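Local coordinates for putative branched-chain amino acid ABC transporter, periplasmic branched-chain amino acid-binding protein (PDB 4RU0) that probably binds branched-chain amino acids or related small solutes outside the inner membrane and hands them to an ABC transporter for uptake, at residues T86-K89 and G90-Y94; A337-A340 and I341-A344; P352-G355 and E356-R359. All coordinates share one frame; numbering follows the deposited sequence.

In the fold
From the N terminus, the chain reaches contact 1 first, in the opening turns of helix 87-97, where a disulfide ties the helix to strand 76-82. Contact 2 comes much later, inside the long helix 325-348, and contact 3 follows soon after, where the loop beyond that helix enters helix 355-363. Each contact closes a local turn; the three lie in series, and none nests in or crosses another. Contacts 2 and 3 have centres about 9 Å apart and touch: Ala-344 CB lies 3.5 Å from Glu-357 O, joining the two successive helices, and Leu-353 adds loop packing. Contact 1 stands apart, its centre about 25 Å from that of contact 2.

Contact 1. Residues T86-K89 and G90-Y94; sequences TAEK and GIECY
Thr-86 accepts from Gly-90 through its backbone O, which lies 3.1 Å from Gly-90 N and closes the first turn of helix 87-97. Its side chain works at the same end: Thr-86 is the N-cap residue, and its OG1, also hydrogen-bonded to Thr-83 O, accepts a weak capping bond from Lys-89 N at 3.4 Å. Ala-87 follows with a stronger backbone bond, Ile-91 N standing 2.9 Å from Ala-87 O. The same oxygen is brushed by the ethyl branch of Ile-91, whose CG1 comes within 3.2 Å of Ala-87 O because chi1 of -73° lays that branch beside the backbone N. Both residues rest on helix 114-126, Ala-87 on Pro-115 and Ile-91 on Ala-119 and Arg-123.

Glu-88 O accepts only a weak backbone bond from Glu-92 N, and the bent side chain of Glu-88 brings its OE2 to 3.0 Å from Glu-92 OE2, with the carboxylate planes 76° apart. Both oxygens are acceptors on an exposed face, so the pair is probably repulsive, and the closeness would tend to favour protonation of one acid. Glu-92 CG meanwhile lies 3.4 Å from Glu-88 O, its extended chain running back along the helix. Lys-89 sends its NZ to a salt bridge with Glu-84, while its backbone O receives Cys-93 N at 2.8 Å, almost in line with the carbonyl. Cys-93 SG turns back beside this bond, with chi1 at -81°, to lie 3.6 Å from Lys-89 O, and is joined by a disulfide to Cys-81 SG. A side-chain-capped helix start, pinned by a disulfide to the strand before it, is thus built into this periplasmic binding protein fold.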
loop_
_atom_site.group_PDB
_atom_site.type_symbol
_atom_site.label_atom_id
_atom_site.label_comp_id
_atom_site.label_asym_id
_atom_site.label_seq_id
_atom_site.Cartn_x
_atom_site.Cartn_y
_atom_site.Cartn_z
ATOM N N THR A 86 -14.020 6.690 8.719
ATOM C CA THR A 86 -14.361 5.938 9.928
ATOM C C THR A 86 -14.789 4.502 9.628
ATOM O O THR A 86 -15.224 4.179 8.520
ATOM C CB THR A 86 -15.498 6.612 10.723
ATOM O OG1 THR A 86 -16.726 6.506 9.992
ATOM C CG2 THR A 86 -15.180 8.077 10.984
ATOM N N ALA A 87 -14.671 3.647 10.637
ATOM C CA ALA A 87 -15.046 2.246 10.508
ATOM C C ALA A 87 -16.557 2.085 10.431
ATOM O O ALA A 87 -17.063 1.249 9.689
ATOM C CB ALA A 87 -14.484 1.435 11.684
ATOM N N GLU A 88 -17.271 2.891 11.211
ATOM C CA GLU A 88 -18.723 2.802 11.297
ATOM C C GLU A 88 -19.381 2.993 9.934
ATOM O O GLU A 88 -20.245 2.205 9.534
ATOM C CB GLU A 88 -19.263 3.837 12.289
ATOM C CG GLU A 88 -20.782 3.934 12.326
ATOM C CD GLU A 88 -21.440 2.631 12.736
ATOM O OE1 GLU A 88 -20.898 1.945 13.631
ATOM O OE2 GLU A 88 -22.499 2.292 12.162
ATOM N N LYS A 89 -18.962 4.031 9.219
ATOM C CA LYS A 89 -19.549 4.311 7.917
ATOM C C LYS A 89 -18.943 3.410 6.845
ATOM O O LYS A 89 -19.630 3.011 5.910
ATOM C CB LYS A 89 -19.374 5.785 7.555
ATOM C CG LYS A 89 -20.005 6.714 8.575
ATOM C CD LYS A 89 -20.590 7.955 7.932
ATOM C CE LYS A 89 -21.349 8.785 8.958
ATOM N NZ LYS A 89 -22.094 9.916 8.337
ATOM N N GLY A 90 -17.662 3.084 6.994
ATOM C CA GLY A 90 -17.015 2.120 6.120
ATOM C C GLY A 90 -17.811 0.825 6.041
ATOM O O GLY A 90 -18.066 0.297 4.957
ATOM N N ILE A 91 -18.223 0.332 7.204
ATOM C CA ILE A 91 -19.023 -0.877 7.309
ATOM C C ILE A 91 -20.374 -0.721 6.617
ATOM O O ILE A 91 -20.821 -1.628 5.909
ATOM C CB ILE A 91 -19.233 -1.261 8.783
ATOM C CG1 ILE A 91 -17.931 -1.811 9.365
ATOM C CG2 ILE A 91 -20.350 -2.276 8.929
ATOM C CD1 ILE A 91 -17.951 -1.977 10.883
ATOM N N GLU A 92 -21.022 0.424 6.818
ATOM C CA GLU A 92 -22.301 0.690 6.163
ATOM C C GLU A 92 -22.163 0.745 4.644
ATOM O O GLU A 92 -23.066 0.332 3.919
ATOM C CB GLU A 92 -22.908 1.996 6.667
ATOM C CG GLU A 92 -23.319 1.959 8.127
ATOM C CD GLU A 92 -23.804 3.309 8.619
ATOM O OE1 GLU A 92 -23.910 4.241 7.785
ATOM O OE2 GLU A 92 -24.073 3.437 9.836
ATOM N N CYS A 93 -21.036 1.263 4.168
ATOM C CA CYS A 93 -20.784 1.335 2.734
ATOM C C CYS A 93 -20.647 -0.060 2.148
ATOM O O CYS A 93 -21.229 -0.362 1.109
ATOM C CB CYS A 93 -19.529 2.168 2.442
ATOM S SG CYS A 93 -19.840 3.949 2.479
ATOM N N TYR A 94 -19.892 -0.909 2.836
ATOM C CA TYR A 94 -19.705 -2.287 2.416
ATOM C C TYR A 94 -21.041 -3.014 2.325
ATOM O O TYR A 94 -21.294 -3.735 1.363
ATOM C CB TYR A 94 -18.769 -3.020 3.375
ATOM C CG TYR A 94 -18.777 -4.525 3.210
ATOM C CD1 TYR A 94 -19.656 -5.320 3.942
ATOM C CD2 TYR A 94 -17.904 -5.153 2.327
ATOM C CE1 TYR A 94 -19.670 -6.689 3.792
ATOM C CE2 TYR A 94 -17.908 -6.526 2.177
ATOM C CZ TYR A 94 -18.794 -7.287 2.915
ATOM O OH TYR A 94 -18.806 -8.650 2.777
#

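Contact 2. Residues A337-A340 and I341-A344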
loop_
_atom_site.group_PDB
_atom_site.type_symbol
_atom_site.label_atom_id
_atom_site.label_comp_id
_atom_site.label_asym_id
_atom_site.label_seq_id
_atom_site.Cartn_x
_atom_site.Cartn_y
_atom_site.Cartn_z
ATOM N N ALA A 337 -7.132 -4.348 -9.237
ATOM C CA ALA A 337 -8.469 -4.902 -9.345
ATOM C C ALA A 337 -8.806 -5.213 -10.802
ATOM O O ALA A 337 -9.327 -6.287 -11.107
ATOM C CB ALA A 337 -9.482 -3.943 -8.750
ATOM N N VAL A 338 -8.493 -4.275 -11.692
ATOM C CA VAL A 338 -8.747 -4.435 -13.124
ATOM C C VAL A 338 -8.047 -5.667 -13.698
ATOM O O VAL A 338 -8.654 -6.441 -14.439
ATOM C CB VAL A 338 -8.309 -3.181 -13.913
ATOM C CG1 VAL A 338 -8.256 -3.471 -15.403
ATOM C CG2 VAL A 338 -9.249 -2.023 -13.631
ATOM N N GLU A 339 -6.779 -5.858 -13.346
ATOM C CA GLU A 339 -6.036 -7.028 -13.806
ATOM C C GLU A 339 -6.572 -8.318 -13.192
ATOM O O GLU A 339 -6.565 -9.371 -13.834
ATOM C CB GLU A 339 -4.547 -6.878 -13.489
ATOM C CG GLU A 339 -3.853 -5.815 -14.321
ATOM C CD GLU A 339 -3.967 -6.074 -15.817
ATOM O OE1 GLU A 339 -4.423 -5.160 -16.537
ATOM O OE2 GLU A 339 -3.602 -7.184 -16.269
ATOM N N ALA A 340 -7.026 -8.234 -11.943
ATOM C CA ALA A 340 -7.621 -9.381 -11.270
ATOM C C ALA A 340 -8.879 -9.819 -12.004
ATOM O O ALA A 340 -9.085 -11.006 -12.258
ATOM C CB ALA A 340 -7.938 -9.049 -9.818
ATOM N N ILE A 341 -9.715 -8.843 -12.338
ATOM C CA ILE A 341 -10.927 -9.088 -13.103
ATOM C C ILE A 341 -10.583 -9.682 -14.463
ATOM O O ILE A 341 -11.131 -10.714 -14.858
ATOM C CB ILE A 341 -11.740 -7.794 -13.290
ATOM C CG1 ILE A 341 -12.308 -7.333 -11.947
ATOM C CG2 ILE A 341 -12.853 -8.007 -14.308
ATOM C CD1 ILE A 341 -12.858 -5.930 -11.968
ATOM N N ARG A 342 -9.658 -9.027 -15.161
ATOM C CA ARG A 342 -9.186 -9.484 -16.462
ATOM C C ARG A 342 -8.675 -10.918 -16.393
ATOM O O ARG A 342 -8.991 -11.738 -17.252
ATOM C CB ARG A 342 -8.087 -8.552 -16.982
ATOM C CG ARG A 342 -7.415 -9.019 -18.264
ATOM C CD ARG A 342 -6.484 -7.955 -18.834
ATOM N NE ARG A 342 -7.212 -6.778 -19.300
ATOM C CZ ARG A 342 -7.150 -5.581 -18.726
ATOM N NH1 ARG A 342 -6.389 -5.396 -17.662
ATOM N NH2 ARG A 342 -7.846 -4.567 -19.217
ATOM N N THR A 343 -7.900 -11.219 -15.358
ATOM C CA THR A 343 -7.343 -12.554 -15.176
ATOM C C THR A 343 -8.440 -13.608 -15.051
ATOM O O THR A 343 -8.328 -14.701 -15.604
ATOM C CB THR A 343 -6.437 -12.618 -13.923
ATOM O OG1 THR A 343 -5.474 -11.560 -13.970
ATOM C CG2 THR A 343 -5.715 -13.955 -13.837
ATOM N N ALA A 344 -9.500 -13.268 -14.323
ATOM C CA ALA A 344 -10.568 -14.221 -14.050
ATOM C C ALA A 344 -11.444 -14.442 -15.283
ATOM O O ALA A 344 -11.910 -15.553 -15.519
ATOM C CB ALA A 344 -11.413 -13.753 -12.868
#
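Two successive turns of helix 325-348 are joined here by the i to i+4 ladder of an alpha-helix, beginning with Ile-341 N on Ala-337 O at 2.9 Å and continuing with Arg-342 N on Val-338 O at the same length. Ile-341 adds packing to its rung: CG1 sits 3.3 Å from Ala-337 O, and the helix face formed by these two residues lies on strand 34-40, against Gln-34 and Phe-36.

Glu-339 and Arg-342, one turn apart, run side by side and point the same way. The carboxylate comes to the edge of the guanidinium, the two planes 29° apart, in a salt bridge from Arg-342 NH1 to Glu-339 OE1 that is modelled too short for its exact geometry to be trusted. Arg-342 reaches there by bending at chi3 (-67°), and Val-338 CG1 lies obliquely to its guanidinium. Farther along, Thr-343 N binds Glu-339 O at 2.7 Å. Chi1 of -52° turns Thr-343 OG1 back toward the same carbonyl, although the modelled separation is doubtfully short.

Glu-339 OE1 also makes a salt bridge to Arg-371. Its carboxylate is therefore probably the shared anion for Arg-371 and Arg-342, the pairing with Arg-342 being uncertain in detail.

Contact 3. Residues P352-G355 and E356-R359; sequences PLNG and EEGR
Glu-357 lays its carboxylate against the side chain of Asn-354, CD resting 3.6 Å from Asn-354 CB. With chi1 at -68° its CG is placed beside its own backbone N, and the extended chain then leads back to the residue that precedes the helix. There OE1 accepts from Asn-354 N at 2.9 Å, with an N-H...O angle of 166°; the donor stands above the carboxylate, 50° out of its plane. The same oxygen is flanked by Leu-353, whose CD2 lies 3.4 Å from Glu-357 OE1, while the leucine packs onto Phe-348 of the preceding helix.

Asn-354 occupies the N-cap position but makes no capping bond with its side chain, so only the returning half of a capping box is present, from the third helical residue to the N-cap amide. Helical bonding begins with Gly-358 N on Asn-354 O at a short 2.5 Å, followed by Arg-359 N on Gly-355 O at 2.8 Å. Replacing Glu-357 by alanine removes the carboxylate, and the Asn-354 amide is then likely to lose this acceptor, leaving the loop before the helix to move more freely.

Glu-357 OE2 also forms a long, weak ion pair with Arg-351. A carboxylate in the first turn of a helix is probably stabilised by the partly positive N-H groups at the N-terminal end of the helix, which would favour its charged form.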
loop_
_atom_site.group_PDB
_atom_site.type_symbol
_atom_site.label_atom_id
_atom_site.label_comp_id
_atom_site.label_asym_id
_atom_site.label_seq_id
_atom_site.Cartn_x
_atom_site.Cartn_y
_atom_site.Cartn_z
ATOM N N PRO A 352 -19.522 -9.768 -16.337
ATOM C CA PRO A 352 -19.466 -9.426 -14.914
ATOM C C PRO A 352 -19.140 -10.637 -14.041
ATOM O O PRO A 352 -19.617 -11.745 -14.312
ATOM C CB PRO A 352 -20.871 -8.900 -14.637
ATOM C CG PRO A 352 -21.246 -8.237 -15.922
ATOM C CD PRO A 352 -20.651 -9.099 -17.012
ATOM N N LEU A 353 -18.327 -10.419 -13.009
ATOM C CA LEU A 353 -17.772 -11.518 -12.230
ATOM C C LEU A 353 -18.239 -11.558 -10.782
ATOM O O LEU A 353 -18.684 -10.554 -10.222
ATOM C CB LEU A 353 -16.249 -11.452 -12.253
ATOM C CG LEU A 353 -15.577 -11.740 -13.592
ATOM C CD1 LEU A 353 -14.083 -11.467 -13.497
ATOM C CD2 LEU A 353 -15.841 -13.178 -14.004
ATOM N N ASN A 354 -18.112 -12.743 -10.192
ATOM C CA ASN A 354 -18.408 -12.983 -8.787
ATOM C C ASN A 354 -17.245 -12.619 -7.882
ATOM O O ASN A 354 -16.102 -12.570 -8.328
ATOM C CB ASN A 354 -18.757 -14.452 -8.566
ATOM C CG ASN A 354 -20.216 -14.661 -8.318
ATOM O OD1 ASN A 354 -20.987 -13.707 -8.287
ATOM N ND2 ASN A 354 -20.617 -15.915 -8.148
ATOM N N GLY A 355 -17.540 -12.393 -6.603
ATOM C CA GLY A 355 -16.497 -12.216 -5.614
ATOM C C GLY A 355 -15.706 -13.501 -5.478
ATOM O O GLY A 355 -14.491 -13.489 -5.260
ATOM N N GLU A 356 -16.407 -14.620 -5.615
ATOM C CA GLU A 356 -15.791 -15.941 -5.579
ATOM C C GLU A 356 -14.876 -16.134 -6.785
ATOM O O GLU A 356 -13.838 -16.796 -6.702
ATOM C CB GLU A 356 -16.872 -17.015 -5.547
ATOM C CG GLU A 356 -16.379 -18.424 -5.306
ATOM C CD GLU A 356 -17.525 -19.373 -4.991
ATOM O OE1 GLU A 356 -18.629 -18.886 -4.663
ATOM O OE2 GLU A 356 -17.325 -20.603 -5.071
ATOM N N GLU A 357 -15.272 -15.542 -7.905
ATOM C CA GLU A 357 -14.477 -15.597 -9.122
ATOM C C GLU A 357 -13.405 -14.518 -9.077
ATOM O O GLU A 357 -12.300 -14.704 -9.585
ATOM C CB GLU A 357 -15.372 -15.432 -10.354
ATOM C CG GLU A 357 -16.320 -16.610 -10.578
ATOM C CD GLU A 357 -17.544 -16.243 -11.403
ATOM O OE1 GLU A 357 -17.646 -15.073 -11.832
ATOM O OE2 GLU A 357 -18.410 -17.124 -11.616
ATOM N N GLY A 358 -13.739 -13.392 -8.453
ATOM C CA GLY A 358 -12.791 -12.312 -8.264
ATOM C C GLY A 358 -11.640 -12.772 -7.393
ATOM O O GLY A 358 -10.492 -12.371 -7.586
ATOM N N ARG A 359 -11.959 -13.628 -6.429
ATOM C CA ARG A 359 -10.956 -14.208 -5.548
ATOM C C ARG A 359 -10.025 -15.114 -6.348
ATOM O O ARG A 359 -8.818 -15.152 -6.105
ATOM C CB ARG A 359 -11.633 -14.985 -4.415
ATOM C CG ARG A 359 -10.763 -15.238 -3.203
ATOM C CD ARG A 359 -9.911 -16.487 -3.346
ATOM N NE ARG A 359 -10.703 -17.647 -3.736
ATOM C CZ ARG A 359 -11.348 -18.433 -2.883
ATOM N NH1 ARG A 359 -11.297 -18.181 -1.580
ATOM N NH2 ARG A 359 -12.042 -19.471 -3.331
#